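Local coordinates for protein glutamate--cysteine ligase GshA (Methylobacillus flagellatus KT, PDB 3K1T) that probably acts as a ligase joining glutamate to cysteine, the first step of glutathione synthesis, at residues Gln276-Tyr289 with Lys321-Phe334. Sequence-based numbering, arbitrary orientation. Where two conformers were deposited one is given.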
loop_
_atom_site.group_PDB
_atom_site.type_symbol
_atom_site.label_atom_id
_atom_site.label_comp_id
_atom_site.label_asym_id
_atom_site.label_seq_id
_atom_site.Cartn_x
_atom_site.Cartn_y
_atom_site.Cartn_z
ATOM N N GLN A 276 -19.818 -5.463 -35.653
ATOM C CA GLN A 276 -18.615 -4.834 -36.194
ATOM C C GLN A 276 -17.785 -5.842 -36.997
ATOM O O GLN A 276 -17.868 -7.033 -36.793
ATOM C CB GLN A 276 -17.750 -4.201 -35.096
ATOM C CG GLN A 276 -18.268 -2.871 -34.580
ATOM C CD GLN A 276 -19.305 -3.054 -33.492
ATOM O OE1 GLN A 276 -19.453 -4.135 -32.946
ATOM N NE2 GLN A 276 -19.983 -1.992 -33.144
ATOM N N GLU A 277 -16.987 -5.323 -37.934
ATOM C CA GLU A 277 -16.100 -6.142 -38.771
ATOM C C GLU A 277 -14.923 -6.689 -37.959
ATOM O O GLU A 277 -14.274 -5.927 -37.247
ATOM C CB GLU A 277 -15.506 -5.301 -39.895
ATOM C CG GLU A 277 -16.489 -4.618 -40.843
ATOM C CD GLU A 277 -15.757 -4.013 -42.029
ATOM O OE1 GLU A 277 -15.232 -4.790 -42.853
ATOM O OE2 GLU A 277 -15.672 -2.769 -42.115
ATOM N N PRO A 278 -14.634 -7.997 -38.061
ATOM C CA PRO A 278 -13.393 -8.500 -37.469
ATOM C C PRO A 278 -12.182 -7.814 -38.098
ATOM O O PRO A 278 -12.217 -7.479 -39.278
ATOM C CB PRO A 278 -13.392 -9.988 -37.822
ATOM C CG PRO A 278 -14.816 -10.333 -38.123
ATOM C CD PRO A 278 -15.458 -9.079 -38.628
ATOM N N PHE A 279 -11.138 -7.596 -37.297
ATOM C CA PHE A 279 -9.880 -7.075 -37.799
ATOM C C PHE A 279 -8.743 -7.781 -37.135
ATOM O O PHE A 279 -8.892 -8.319 -36.039
ATOM C CB PHE A 279 -9.767 -5.525 -37.716
ATOM C CG PHE A 279 -9.510 -4.951 -36.341
ATOM C CD1 PHE A 279 -10.554 -4.816 -35.408
ATOM C CD2 PHE A 279 -8.231 -4.497 -35.990
ATOM C CE1 PHE A 279 -10.320 -4.218 -34.118
ATOM C CE2 PHE A 279 -7.986 -3.888 -34.739
ATOM C CZ PHE A 279 -9.035 -3.770 -33.785
ATOM N N VAL A 280 -7.610 -7.796 -37.837
ATOM C CA VAL A 280 -6.396 -8.450 -37.375
ATOM C C VAL A 280 -5.254 -7.464 -37.382
ATOM O O VAL A 280 -5.143 -6.655 -38.302
ATOM C CB VAL A 280 -6.071 -9.690 -38.226
ATOM C CG1 VAL A 280 -4.596 -10.147 -38.032
ATOM C CG2 VAL A 280 -7.103 -10.815 -37.876
ATOM N N ILE A 281 -4.439 -7.506 -36.315
ATOM C CA ILE A 281 -3.250 -6.693 -36.229
ATOM C C ILE A 281 -2.102 -7.614 -36.665
ATOM O O ILE A 281 -1.914 -8.689 -36.107
ATOM C CB ILE A 281 -2.988 -6.180 -34.808
ATOM C CG1 ILE A 281 -4.208 -5.424 -34.255
ATOM C CG2 ILE A 281 -1.728 -5.249 -34.751
ATOM C CD1 ILE A 281 -4.080 -5.104 -32.735
ATOM N N VAL A 282 -1.362 -7.177 -37.678
ATOM C CA VAL A 282 -0.182 -7.877 -38.202
ATOM C C VAL A 282 1.064 -7.179 -37.681
ATOM O O VAL A 282 1.300 -5.994 -37.971
ATOM C CB VAL A 282 -0.179 -7.928 -39.740
ATOM C CG1 VAL A 282 0.988 -8.802 -40.266
ATOM C CG2 VAL A 282 -1.545 -8.436 -40.287
ATOM N N LYS A 283 1.841 -7.911 -36.881
ATOM C CA LYS A 283 3.042 -7.375 -36.231
ATOM C C LYS A 283 4.306 -8.072 -36.806
ATOM O O LYS A 283 4.496 -9.257 -36.568
ATOM C CB LYS A 283 2.980 -7.607 -34.716
ATOM C CG LYS A 283 1.679 -7.124 -33.984
ATOM C CD LYS A 283 1.419 -7.925 -32.642
ATOM C CE LYS A 283 0.231 -7.376 -31.792
ATOM N NZ LYS A 283 0.699 -6.236 -30.851
ATOM N N ALA A 284 5.141 -7.339 -37.548
ATOM C CA ALA A 284 6.388 -7.895 -38.102
ATOM C C ALA A 284 7.499 -7.542 -37.110
ATOM O O ALA A 284 7.813 -6.357 -36.953
ATOM C CB ALA A 284 6.689 -7.299 -39.474
ATOM N N ASP A 285 8.048 -8.539 -36.427
ATOM C CA ASP A 285 9.093 -8.332 -35.413
ATOM C C ASP A 285 10.501 -8.471 -36.013
ATOM O O ASP A 285 10.867 -9.549 -36.461
ATOM C CB ASP A 285 8.964 -9.354 -34.300
ATOM C CG ASP A 285 10.062 -9.189 -33.212
ATOM O OD1 ASP A 285 10.609 -8.081 -33.048
ATOM O OD2 ASP A 285 10.352 -10.183 -32.529
ATOM N N ALA A 286 11.237 -7.367 -36.044
ATOM C CA ALA A 286 12.612 -7.342 -36.536
ATOM C C ALA A 286 13.614 -7.155 -35.383
ATOM O O ALA A 286 14.714 -6.644 -35.573
ATOM C CB ALA A 286 12.791 -6.284 -37.633
ATOM N N GLY A 287 13.262 -7.610 -34.188
ATOM C CA GLY A 287 14.235 -7.646 -33.098
ATOM C C GLY A 287 14.721 -6.254 -32.735
ATOM O O GLY A 287 13.921 -5.346 -32.525
ATOM N N THR A 288 16.046 -6.076 -32.684
ATOM C CA THR A 288 16.642 -4.776 -32.352
ATOM C C THR A 288 16.292 -3.701 -33.367
ATOM O O THR A 288 16.372 -2.515 -33.056
ATOM C CB THR A 288 18.200 -4.860 -32.256
ATOM O OG1 THR A 288 18.767 -5.314 -33.515
ATOM C CG2 THR A 288 18.610 -5.799 -31.124
ATOM N N TYR A 289 15.938 -4.101 -34.592
ATOM C CA TYR A 289 15.672 -3.150 -35.677
ATOM C C TYR A 289 14.287 -2.484 -35.556
ATOM O O TYR A 289 14.055 -1.458 -36.192
ATOM C CB TYR A 289 15.783 -3.853 -37.049
ATOM C CG TYR A 289 17.217 -4.276 -37.359
ATOM C CD1 TYR A 289 18.090 -3.406 -38.016
ATOM C CD2 TYR A 289 17.687 -5.522 -36.989
ATOM C CE1 TYR A 289 19.420 -3.792 -38.317
ATOM C CE2 TYR A 289 19.036 -5.916 -37.237
ATOM C CZ TYR A 289 19.895 -5.042 -37.894
ATOM O OH TYR A 289 21.201 -5.430 -38.200
ATOM N N LYS A 321 15.396 -8.807 -41.800
ATOM C CA LYS A 321 15.573 -8.711 -40.366
ATOM C C LYS A 321 14.334 -9.182 -39.591
ATOM O O LYS A 321 14.399 -9.416 -38.395
ATOM C CB LYS A 321 15.936 -7.280 -39.975
ATOM C CG LYS A 321 17.197 -6.750 -40.633
ATOM C CD LYS A 321 18.396 -7.689 -40.510
ATOM C CE LYS A 321 19.638 -7.055 -41.173
ATOM N NZ LYS A 321 20.809 -7.978 -41.237
ATOM N N VAL A 322 13.211 -9.349 -40.280
ATOM C CA VAL A 322 11.994 -9.833 -39.636
ATOM C C VAL A 322 12.162 -11.313 -39.325
ATOM O O VAL A 322 12.404 -12.125 -40.234
ATOM C CB VAL A 322 10.764 -9.606 -40.520
ATOM C CG1 VAL A 322 9.520 -10.249 -39.861
ATOM C CG2 VAL A 322 10.533 -8.108 -40.746
ATOM N N SER A 323 12.031 -11.670 -38.048
ATOM C CA SER A 323 12.222 -13.044 -37.618
ATOM C C SER A 323 10.923 -13.777 -37.245
ATOM O O SER A 323 10.914 -15.010 -37.098
ATOM C CB SER A 323 13.192 -13.099 -36.451
ATOM O OG SER A 323 12.639 -12.444 -35.315
ATOM N N GLU A 324 9.832 -13.031 -37.104
ATOM C CA GLU A 324 8.557 -13.610 -36.723
ATOM C C GLU A 324 7.496 -12.606 -37.103
ATOM O O GLU A 324 7.724 -11.400 -37.020
ATOM C CB GLU A 324 8.459 -13.861 -35.207
ATOM C CG GLU A 324 7.163 -14.623 -34.787
ATOM C CD GLU A 324 7.101 -14.974 -33.271
ATOM O OE1 GLU A 324 7.402 -14.109 -32.402
ATOM O OE2 GLU A 324 6.738 -16.126 -32.966
ATOM N N VAL A 325 6.353 -13.118 -37.526
ATOM C CA VAL A 325 5.161 -12.282 -37.767
ATOM C C VAL A 325 4.080 -12.810 -36.844
ATOM O O VAL A 325 3.775 -14.003 -36.877
ATOM C CB VAL A 325 4.692 -12.310 -39.239
ATOM C CG1 VAL A 325 3.428 -11.474 -39.430
ATOM C CG2 VAL A 325 5.827 -11.847 -40.227
ATOM N N ILE A 326 3.537 -11.920 -36.011
ATOM C CA ILE A 326 2.459 -12.262 -35.095
ATOM C C ILE A 326 1.170 -11.646 -35.629
ATOM O O ILE A 326 1.143 -10.467 -35.995
ATOM C CB ILE A 326 2.745 -11.728 -33.643
ATOM C CG1 ILE A 326 4.059 -12.311 -33.119
ATOM C CG2 ILE A 326 1.571 -12.125 -32.685
ATOM C CD1 ILE A 326 4.746 -11.508 -32.039
ATOM N N LEU A 327 0.132 -12.473 -35.708
ATOM C CA LEU A 327 -1.189 -12.037 -36.123
ATOM C C LEU A 327 -2.091 -12.099 -34.910
ATOM O O LEU A 327 -2.206 -13.143 -34.288
ATOM C CB LEU A 327 -1.717 -12.960 -37.219
ATOM C CG LEU A 327 -0.880 -12.966 -38.497
ATOM C CD1 LEU A 327 0.250 -13.987 -38.406
ATOM C CD2 LEU A 327 -1.777 -13.229 -39.728
ATOM N N GLN A 328 -2.702 -10.974 -34.543
ATOM C CA GLN A 328 -3.565 -10.966 -33.362
ATOM C C GLN A 328 -4.966 -10.436 -33.714
ATOM O O GLN A 328 -5.104 -9.479 -34.451
ATOM C CB GLN A 328 -2.957 -10.124 -32.244
ATOM C CG GLN A 328 -3.686 -10.299 -30.886
ATOM C CD GLN A 328 -3.181 -9.365 -29.796
ATOM O OE1 GLN A 328 -2.886 -8.197 -30.051
ATOM N NE2 GLN A 328 -3.065 -9.898 -28.568
ATOM N N GLU A 329 -5.987 -11.077 -33.154
ATOM C CA GLU A 329 -7.339 -10.541 -33.160
ATOM C C GLU A 329 -7.323 -9.109 -32.617
ATOM O O GLU A 329 -6.832 -8.872 -31.511
ATOM C CB GLU A 329 -8.235 -11.423 -32.288
ATOM C CG GLU A 329 -9.599 -10.803 -31.909
ATOM C CD GLU A 329 -10.377 -11.620 -30.896
ATOM O OE1 GLU A 329 -10.080 -12.838 -30.719
ATOM O OE2 GLU A 329 -11.327 -11.042 -30.294
ATOM N N GLY A 330 -7.827 -8.176 -33.404
ATOM C CA GLY A 330 -7.983 -6.792 -32.970
ATOM C C GLY A 330 -9.183 -6.676 -32.038
ATOM O O GLY A 330 -10.176 -7.383 -32.237
ATOM N N VAL A 331 -9.068 -5.831 -31.013
ATOM C CA VAL A 331 -10.155 -5.615 -30.022
ATOM C C VAL A 331 -10.586 -4.174 -30.150
ATOM O O VAL A 331 -9.756 -3.280 -30.235
ATOM C CB VAL A 331 -9.659 -5.907 -28.600
ATOM C CG1 VAL A 331 -10.820 -5.736 -27.557
ATOM C CG2 VAL A 331 -9.051 -7.343 -28.540
ATOM N N TYR A 332 -11.885 -3.943 -30.220
ATOM C CA TYR A 332 -12.437 -2.588 -30.312
ATOM C C TYR A 332 -12.428 -1.945 -28.946
ATOM O O TYR A 332 -12.529 -2.641 -27.910
ATOM C CB TYR A 332 -13.884 -2.631 -30.834
ATOM C CG TYR A 332 -13.951 -2.882 -32.317
ATOM C CD1 TYR A 332 -13.892 -1.828 -33.216
ATOM C CD2 TYR A 332 -14.080 -4.176 -32.813
ATOM C CE1 TYR A 332 -13.929 -2.047 -34.591
ATOM C CE2 TYR A 332 -14.118 -4.416 -34.191
ATOM C CZ TYR A 332 -14.031 -3.343 -35.077
ATOM O OH TYR A 332 -14.081 -3.559 -36.446
ATOM N N THR A 333 -12.287 -0.619 -28.921
ATOM C CA THR A 333 -12.681 0.138 -27.740
ATOM C C THR A 333 -13.869 1.029 -28.104
ATOM O O THR A 333 -13.799 1.784 -29.079
ATOM C CB THR A 333 -11.579 1.021 -27.128
ATOM O OG1 THR A 333 -12.177 1.923 -26.146
ATOM C CG2 THR A 333 -10.803 1.845 -28.215
ATOM N N PHE A 334 -14.950 0.947 -27.320
ATOM C CA PHE A 334 -16.110 1.822 -27.529
ATOM C C PHE A 334 -16.237 2.868 -26.437
ATOM O O PHE A 334 -17.221 3.594 -26.395
ATOM C CB PHE A 334 -17.405 1.014 -27.673
ATOM C CG PHE A 334 -17.377 0.089 -28.839
ATOM C CD1 PHE A 334 -17.270 0.589 -30.119
ATOM C CD2 PHE A 334 -17.352 -1.268 -28.662
ATOM C CE1 PHE A 334 -17.205 -0.264 -31.221
ATOM C CE2 PHE A 334 -17.294 -2.126 -29.752
ATOM C CZ PHE A 334 -17.217 -1.615 -31.038
HETATM O O HOH W 1 -11.652 -8.318 -34.525
HETATM O O HOH W 2 -1.700 -5.930 -29.270
HETATM O O HOH W 3 9.654 -12.623 -32.111
#
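With chi1 at 75°, Phe279 carries its CG between its own backbone N and carbonyl carbon, which lays the ring over Gly330; Tyr332 turns its CG anti to the carbonyl carbon (chi1 -76°) and presents its ring face to the Phe279 edge. Gly330 CA, with no side chain, sits 3.5 Å from the centroid of the Phe279 ring as a CH-pi contact over the face, offset toward the rim. The Phe279 edge in turn points at the face of Tyr332, a T-shaped pair with planes at 73°, while Gln276 CB and CG lie over the opposite Tyr332 face. The Tyr332 hydroxyl donates to Glu277 O at 2.5 Å, in the carbonyl plane and on a lone pair, which fixes the ring at its far end. Water 1 links Phe279 N to Gly330 O.

From here strands 280-285 and 324-329 run antiparallel as the central pair of a four-stranded antiparallel sheet, flanked by 291-296 and 237-241. Reciprocal backbone bonds join Ile281 with Gln328 (Ile281 N to Gln328 O is 2.8 Å, and the return bond, Gln328 N to Ile281 O, is similar) and Lys283 with Ile326. The face bearing Val280, Val282, Val325 and Leu327 packs against helix 251-272 through Val280 and Leu327; on it Val282 CG1 meets Val325 CG1 at 3.7 Å.

On the other face water 2 accepts from Lys283 NZ and donates to Gln328 OE1. Water 3 donates to both Asp285 OD2 and Glu324 OE1, probably easing two like charges; Lys208 NZ forms a salt bridge with Asp285 OD1, and Ser209 OG hydrogen-bonds Glu324 OE2. Asp285 OD1 also accepts from Gly287 N, closing an Asx turn, and beyond it Lys321 CG lies 3.9 Å from the centroid of the Tyr289 ring, over its face.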